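Local coordinates for protein beta-galactosidase (Trichoderma reesei, PDB 3OGV) that probably hydrolyses terminal non-reducing beta-D-galactose residues from beta-D-galactosides, as a member of glycosyl hydrolase family 35, at residues G45-F50 and N71-Y76; N320-F325 and Y342-S347. All coordinates share one frame; numbering follows the deposited sequence.

Interaction 1. Residues G45-F50 and N71-Y76. With PTQ (2-phenylethyl 1-thio-beta-D-galactopyranoside), chain E.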
loop_
_atom_site.group_PDB
_atom_site.type_symbol
_atom_site.label_atom_id
_atom_site.label_comp_id
_atom_site.label_asym_id
_atom_site.label_seq_id
_atom_site.Cartn_x
_atom_site.Cartn_y
_atom_site.Cartn_z
ATOM N N GLY A 45 4.875 -8.551 1.781
ATOM C CA GLY A 45 4.236 -7.156 1.924
ATOM C C GLY A 45 3.459 -6.827 0.600
ATOM O O GLY A 45 3.913 -7.079 -0.456
ATOM N N GLU A 46 2.317 -6.132 0.858
ATOM C CA GLU A 46 1.511 -5.764 -0.315
ATOM C C GLU A 46 2.075 -4.460 -0.925
ATOM O O GLU A 46 2.243 -3.449 -0.168
ATOM C CB GLU A 46 0.058 -5.554 0.184
ATOM C CG GLU A 46 -0.833 -5.308 -1.028
ATOM C CD GLU A 46 -1.438 -6.608 -1.567
ATOM O OE1 GLU A 46 -1.206 -7.730 -1.037
ATOM O OE2 GLU A 46 -2.277 -6.502 -2.527
ATOM N N VAL A 47 2.173 -4.425 -2.249
ATOM C CA VAL A 47 2.604 -3.266 -3.057
ATOM C C VAL A 47 1.747 -3.280 -4.329
ATOM O O VAL A 47 1.609 -4.373 -4.949
ATOM C CB VAL A 47 4.050 -3.369 -3.484
ATOM C CG1 VAL A 47 4.521 -2.280 -4.401
ATOM C CG2 VAL A 47 4.976 -3.461 -2.225
ATOM N N HIS A 48 1.212 -2.146 -4.749
ATOM C CA HIS A 48 0.359 -2.083 -5.971
ATOM C C HIS A 48 1.128 -1.332 -7.074
ATOM O O HIS A 48 1.234 -0.100 -6.961
ATOM C CB HIS A 48 -0.984 -1.473 -5.653
ATOM C CG HIS A 48 -1.783 -2.259 -4.700
ATOM N ND1 HIS A 48 -2.847 -1.791 -4.036
ATOM C CD2 HIS A 48 -1.592 -3.563 -4.285
ATOM C CE1 HIS A 48 -3.341 -2.744 -3.227
ATOM N NE2 HIS A 48 -2.564 -3.826 -3.373
ATOM N N PRO A 49 1.554 -1.998 -8.116
ATOM C CA PRO A 49 2.435 -1.299 -9.071
ATOM C C PRO A 49 1.725 -0.139 -9.751
ATOM O O PRO A 49 2.360 0.883 -10.051
ATOM C CB PRO A 49 2.808 -2.402 -10.107
ATOM C CG PRO A 49 1.821 -3.520 -9.857
ATOM C CD PRO A 49 1.447 -3.471 -8.339
ATOM N N PHE A 50 0.404 -0.191 -9.885
ATOM C CA PHE A 50 -0.333 0.877 -10.573
ATOM C C PHE A 50 -0.379 2.118 -9.723
ATOM O O PHE A 50 -0.793 3.170 -10.261
ATOM C CB PHE A 50 -1.740 0.349 -11.040
ATOM C CG PHE A 50 -2.565 -0.174 -9.898
ATOM C CD1 PHE A 50 -3.286 0.638 -9.085
ATOM C CD2 PHE A 50 -2.593 -1.593 -9.663
ATOM C CE1 PHE A 50 -4.079 0.149 -8.006
ATOM C CE2 PHE A 50 -3.339 -2.095 -8.590
ATOM C CZ PHE A 50 -4.053 -1.263 -7.763
ATOM N N ASN A 71 10.479 -12.018 2.213
ATOM C CA ASN A 71 10.927 -12.691 0.982
ATOM C C ASN A 71 9.978 -12.564 -0.223
ATOM O O ASN A 71 10.319 -13.024 -1.285
ATOM C CB ASN A 71 11.203 -14.206 1.264
ATOM C CG ASN A 71 10.118 -14.848 2.037
ATOM O OD1 ASN A 71 8.934 -14.573 1.917
ATOM N ND2 ASN A 71 10.509 -15.753 2.984
ATOM N N THR A 72 8.814 -11.936 0.052
ATOM C CA THR A 72 7.745 -11.931 -0.988
ATOM C C THR A 72 7.064 -10.566 -0.917
ATOM O O THR A 72 7.026 -9.878 0.076
ATOM C CB THR A 72 6.768 -13.070 -0.603
ATOM O OG1 THR A 72 7.483 -14.304 -0.597
ATOM C CG2 THR A 72 5.613 -13.200 -1.579
ATOM N N VAL A 73 6.488 -10.242 -2.107
ATOM C CA VAL A 73 5.522 -9.117 -2.291
ATOM C C VAL A 73 4.249 -9.693 -2.974
ATOM O O VAL A 73 4.375 -10.487 -3.888
ATOM C CB VAL A 73 6.218 -7.986 -3.098
ATOM C CG1 VAL A 73 5.186 -7.003 -3.770
ATOM C CG2 VAL A 73 7.143 -7.176 -2.149
ATOM N N SER A 74 3.167 -9.171 -2.445
ATOM C CA SER A 74 1.856 -9.459 -3.045
ATOM C C SER A 74 1.371 -8.238 -3.798
ATOM O O SER A 74 1.508 -7.128 -3.263
ATOM C CB SER A 74 0.929 -9.902 -1.902
ATOM O OG SER A 74 -0.446 -9.953 -2.312
ATOM N N PHE A 75 0.771 -8.414 -4.999
ATOM C CA PHE A 75 0.321 -7.261 -5.746
ATOM C C PHE A 75 -0.966 -7.512 -6.454
ATOM O O PHE A 75 -1.235 -8.624 -6.926
ATOM C CB PHE A 75 1.386 -6.839 -6.806
ATOM C CG PHE A 75 1.575 -7.815 -7.935
ATOM C CD1 PHE A 75 2.402 -8.932 -7.846
ATOM C CD2 PHE A 75 0.995 -7.518 -9.228
ATOM C CE1 PHE A 75 2.578 -9.806 -8.907
ATOM C CE2 PHE A 75 1.174 -8.430 -10.274
ATOM C CZ PHE A 75 1.981 -9.569 -10.162
ATOM N N TYR A 76 -1.781 -6.474 -6.528
ATOM C CA TYR A 76 -2.953 -6.415 -7.445
ATOM C C TYR A 76 -2.590 -5.937 -8.782
ATOM O O TYR A 76 -1.641 -5.120 -8.979
ATOM C CB TYR A 76 -4.060 -5.552 -6.846
ATOM C CG TYR A 76 -4.844 -6.097 -5.687
ATOM C CD1 TYR A 76 -5.404 -7.426 -5.706
ATOM C CD2 TYR A 76 -5.216 -5.318 -4.597
ATOM C CE1 TYR A 76 -6.203 -7.860 -4.641
ATOM C CE2 TYR A 76 -5.994 -5.702 -3.567
ATOM C CZ TYR A 76 -6.495 -7.041 -3.618
ATOM O OH TYR A 76 -7.241 -7.434 -2.547
HETATM C C1 PTQ E . -9.902 -6.519 1.836
HETATM O O1 PTQ E . -10.087 -5.204 2.417
HETATM S S1 PTQ E . -11.430 -7.460 2.254
HETATM C C2 PTQ E . -9.719 -6.511 0.356
HETATM O O2 PTQ E . -9.448 -7.783 -0.161
HETATM C C3 PTQ E . -8.677 -5.498 -0.120
HETATM O O3 PTQ E . -8.737 -5.356 -1.508
HETATM C C4 PTQ E . -8.844 -4.177 0.606
HETATM O O4 PTQ E . -10.084 -3.600 0.085
HETATM C C5 PTQ E . -8.929 -4.292 2.087
HETATM O O5 PTQ E . -8.217 -2.122 2.675
HETATM C C6 PTQ E . -9.278 -3.120 2.944
HETATM C C7 PTQ E . -11.365 -7.454 4.063
HETATM C C8 PTQ E . -12.650 -7.908 4.705
HETATM C C9 PTQ E . -12.582 -7.848 6.179
HETATM C C10 PTQ E . -12.956 -6.684 6.841
HETATM C C11 PTQ E . -12.816 -6.645 8.245
HETATM C C12 PTQ E . -12.298 -7.765 8.933
HETATM C C13 PTQ E . -11.911 -8.875 8.223
HETATM C C14 PTQ E . -11.997 -8.905 6.890
#
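Gly45 is gripped by the neighbouring parallel strand through both its peptide groups. Its N donates to Thr72 O (3.0 Å), and its O accepts from Ser74 N. Glu46 pairs with Ser74 in register. With CG anti to the backbone N (chi1 -174°) and a bend at the next bond, its carboxylate reaches across to strand 72-76. OE1 takes the hydroxyl of Ser74 OG at 2.7 Å, from above the carboxylate plane. OE2 lies over one face of the Tyr76 ring. Val47 N closes the pairing on Ser74 O, while Val47 CB packs on Val73 CG1 (3.8 Å). His48 NE2 donates to Glu46 OE2 (2.8 Å); the bond lies in the His48 ring plane and uses the anti lone pair of Glu46 OE2. The His48 ring runs alongside Tyr76. Pro49 CD rests on Phe75 CB, and the Phe50 ring edge meets Tyr76 O.

Replacing Glu46 by an alanine removes the carboxylate, which would probably leave Ser74 OG, His48 NE2 and Asn320 ND2 without this acceptor and the charge of Arg114 without its mate. Tyr76 OH accepts from PTQ O3 (2.8 Å) and also bonds Asn179. This buried polar network therefore backs the tyrosine that binds galactose, consistent with Glu46 and His48 acting as its second shell.

Interaction 2. Residues N320-F325 and Y342-S347. With PTQ (2-phenylethyl 1-thio-beta-D-galactopyranoside), chain E.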
loop_
_atom_site.group_PDB
_atom_site.type_symbol
_atom_site.label_atom_id
_atom_site.label_comp_id
_atom_site.label_asym_id
_atom_site.label_seq_id
_atom_site.Cartn_x
_atom_site.Cartn_y
_atom_site.Cartn_z
ATOM N N ASN A 320 0.973 -12.125 4.814
ATOM C CA ASN A 320 1.120 -10.914 3.975
ATOM C C ASN A 320 0.448 -9.737 4.622
ATOM O O ASN A 320 -0.662 -9.769 5.094
ATOM C CB ASN A 320 0.415 -11.144 2.603
ATOM C CG ASN A 320 0.493 -9.946 1.689
ATOM O OD1 ASN A 320 1.594 -9.407 1.401
ATOM N ND2 ASN A 320 -0.679 -9.477 1.247
ATOM N N ILE A 321 1.261 -8.681 4.716
ATOM C CA ILE A 321 0.835 -7.382 5.376
ATOM C C ILE A 321 0.290 -6.369 4.314
ATOM O O ILE A 321 1.005 -5.926 3.447
ATOM C CB ILE A 321 2.073 -6.772 6.094
ATOM C CG1 ILE A 321 2.681 -7.785 7.125
ATOM C CG2 ILE A 321 1.648 -5.458 6.795
ATOM C CD1 ILE A 321 1.732 -8.423 8.100
ATOM N N TYR A 322 -1.018 -6.110 4.503
ATOM C CA TYR A 322 -1.746 -5.225 3.553
ATOM C C TYR A 322 -2.063 -3.929 4.330
ATOM O O TYR A 322 -2.766 -3.961 5.339
ATOM C CB TYR A 322 -3.077 -5.913 3.197
ATOM C CG TYR A 322 -3.853 -5.109 2.121
ATOM C CD1 TYR A 322 -4.461 -3.905 2.448
ATOM C CD2 TYR A 322 -3.922 -5.571 0.814
ATOM C CE1 TYR A 322 -5.117 -3.152 1.424
ATOM C CE2 TYR A 322 -4.595 -4.850 -0.214
ATOM C CZ TYR A 322 -5.123 -3.607 0.150
ATOM O OH TYR A 322 -5.740 -2.880 -0.904
ATOM N N MET A 323 -1.521 -2.782 3.889
ATOM C CA MET A 323 -0.486 -2.513 2.877
ATOM C C MET A 323 0.946 -2.484 3.541
ATOM O O MET A 323 0.991 -2.197 4.772
ATOM C CB MET A 323 -0.685 -1.116 2.248
ATOM C CG MET A 323 -1.985 -0.979 1.402
ATOM S SD MET A 323 -2.134 -2.183 0.069
ATOM C CE MET A 323 -0.847 -1.602 -1.092
ATOM N N THR A 324 1.945 -2.748 2.760
ATOM C CA THR A 324 3.349 -2.481 3.235
ATOM C C THR A 324 3.845 -1.173 2.605
ATOM O O THR A 324 4.399 -0.348 3.360
ATOM C CB THR A 324 4.267 -3.680 2.938
ATOM O OG1 THR A 324 3.718 -4.747 3.750
ATOM C CG2 THR A 324 5.674 -3.404 3.396
ATOM N N PHE A 325 3.552 -0.933 1.310
ATOM C CA PHE A 325 3.724 0.391 0.722
ATOM C C PHE A 325 2.426 0.661 -0.065
ATOM O O PHE A 325 2.083 -0.143 -0.915
ATOM C CB PHE A 325 4.912 0.427 -0.291
ATOM C CG PHE A 325 4.930 1.634 -1.135
ATOM C CD1 PHE A 325 5.208 2.889 -0.609
ATOM C CD2 PHE A 325 4.598 1.529 -2.472
ATOM C CE1 PHE A 325 5.192 4.015 -1.465
ATOM C CE2 PHE A 325 4.606 2.632 -3.290
ATOM C CZ PHE A 325 4.870 3.906 -2.771
ATOM N N TYR A 342 -3.000 7.136 -0.739
ATOM C CA TYR A 342 -3.243 5.734 -0.246
ATOM C C TYR A 342 -2.030 5.380 0.692
ATOM O O TYR A 342 -1.535 4.267 0.687
ATOM C CB TYR A 342 -3.370 4.709 -1.406
ATOM C CG TYR A 342 -4.081 3.443 -0.969
ATOM C CD1 TYR A 342 -5.322 3.471 -0.422
ATOM C CD2 TYR A 342 -3.433 2.191 -1.177
ATOM C CE1 TYR A 342 -6.050 2.258 -0.104
ATOM C CE2 TYR A 342 -4.134 0.991 -0.892
ATOM C CZ TYR A 342 -5.369 1.061 -0.351
ATOM O OH TYR A 342 -6.065 -0.133 -0.121
ATOM N N ASP A 343 -1.592 6.357 1.504
ATOM C CA ASP A 343 -0.466 6.020 2.433
ATOM C C ASP A 343 -0.849 4.874 3.342
ATOM O O ASP A 343 0.049 4.051 3.641
ATOM C CB ASP A 343 -0.163 7.303 3.245
ATOM C CG ASP A 343 0.901 7.016 4.402
ATOM O OD1 ASP A 343 2.081 7.299 4.048
ATOM O OD2 ASP A 343 0.466 6.605 5.443
ATOM N N TYR A 344 -2.087 4.760 3.703
ATOM C CA TYR A 344 -2.615 3.618 4.436
ATOM C C TYR A 344 -2.076 3.535 5.899
ATOM O O TYR A 344 -2.490 2.691 6.637
ATOM C CB TYR A 344 -2.332 2.252 3.718
ATOM C CG TYR A 344 -3.396 1.207 3.947
ATOM C CD1 TYR A 344 -4.591 1.213 3.172
ATOM C CD2 TYR A 344 -3.196 0.159 4.861
ATOM C CE1 TYR A 344 -5.554 0.201 3.346
ATOM C CE2 TYR A 344 -4.153 -0.846 5.037
ATOM C CZ TYR A 344 -5.320 -0.791 4.323
ATOM O OH TYR A 344 -6.241 -1.769 4.529
ATOM N N GLY A 345 -1.282 4.559 6.337
ATOM C CA GLY A 345 -0.610 4.376 7.656
ATOM C C GLY A 345 0.446 3.242 7.570
ATOM O O GLY A 345 0.821 2.762 8.676
ATOM N N ALA A 346 0.886 2.871 6.422
ATOM C CA ALA A 346 1.743 1.633 6.241
ATOM C C ALA A 346 3.158 1.829 6.815
ATOM O O ALA A 346 3.635 2.971 7.054
ATOM C CB ALA A 346 1.816 1.241 4.788
ATOM N N SER A 347 3.872 0.723 6.913
ATOM C CA SER A 347 5.252 0.768 7.398
ATOM C C SER A 347 6.150 1.551 6.500
ATOM O O SER A 347 7.153 2.147 7.013
ATOM C CB SER A 347 5.777 -0.647 7.634
ATOM O OG SER A 347 5.785 -1.414 6.451
HETATM C C1 PTQ E . -9.902 -6.519 1.836
HETATM O O1 PTQ E . -10.087 -5.204 2.417
HETATM S S1 PTQ E . -11.430 -7.460 2.254
HETATM C C2 PTQ E . -9.719 -6.511 0.356
HETATM O O2 PTQ E . -9.448 -7.783 -0.161
HETATM C C3 PTQ E . -8.677 -5.498 -0.120
HETATM O O3 PTQ E . -8.737 -5.356 -1.508
HETATM C C4 PTQ E . -8.844 -4.177 0.606
HETATM O O4 PTQ E . -10.084 -3.600 0.085
HETATM C C5 PTQ E . -8.929 -4.292 2.087
HETATM O O5 PTQ E . -8.217 -2.122 2.675
HETATM C C6 PTQ E . -9.278 -3.120 2.944
HETATM C C7 PTQ E . -11.365 -7.454 4.063
HETATM C C8 PTQ E . -12.650 -7.908 4.705
HETATM C C9 PTQ E . -12.582 -7.848 6.179
HETATM C C10 PTQ E . -12.956 -6.684 6.841
HETATM C C11 PTQ E . -12.816 -6.645 8.245
HETATM C C12 PTQ E . -12.298 -7.765 8.933
HETATM C C13 PTQ E . -11.911 -8.875 8.223
HETATM C C14 PTQ E . -11.997 -8.905 6.890
HETATM O O HOH W 1 2.832 -1.968 6.841
#
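Tyr322 and Tyr342 meet through their hydroxyls. Tyr322 OH donates to Tyr342 OH at 2.9 Å, each oxygen lying near the plane of the other ring. Tyr342 OH is bonded in turn to Glu122, a galactose-binding residue. Tyr344 OH donates to PTQ O5, the hydroxyl on C6 of the sugar, at 2.7 Å, with O5 near the plane of the Tyr344 ring. One water joins the two backbones, hydrogen-bonded to Met323 O and accepting from Ser347 N (2.9 Å). Within 342-347, a type I' turn runs from Asp343 to Ala346. Asp343 OD2 also accepts from Gly345 N, an Asx turn.

Tyr322 sets its edge toward the face of Tyr344 in an offset edge-to-face pair, planes 75° apart. Tyr322 CG stands anti to the backbone N (chi1 -176°), which carries the ring out to the sugar, where CE1 is 3.5 Å from PTQ O5.

Met323 supplies most of the apolar packing. It follows a non-proline cis peptide, a familiar feature after the last barrel strand in TIM-barrel glycosidases of this clan. Its CG makes a CH-pi contact over the Tyr344 face, 3.8 Å from the centroid, and touches Tyr342 CE2. Bends at chi2 and chi3 fold the chain back, and SD sits 3.3 Å above the plane of the Tyr322 ring. Met323 CB also packs on Ala346 CB (4.3 Å).

The contact is buried where strand 318-321 runs out into a loop, and its tyrosines help form the galactose pocket there. Tyr322 and Met323 also touch strand 38-47, Tyr322 reaches Tyr76 on strand 72-76, and Thr324 and Phe325 pack on helix 58-66.

In the fold
From the N terminus, interaction 1 comes first. It closes the beta-alpha-beta crossover in which helix 58-66 connects strand 38-47 to strand 72-76. Interaction 2 opens far later, at strand 318-321, and closes a loop without helix or strand before helix 357-369. The two are in series and neither nest nor cross. They meet in space because strand 38-47 lies between 72-76 and 318-321 in the parallel barrel sheet of the TIM-barrel domain. Glu46 N probably bonds to Ile321 O, and Glu46 OE1 to Asn320 ND2. First and last barrel strands are thus tied together, and both contacts reach PTQ at the strands' C-terminal ends.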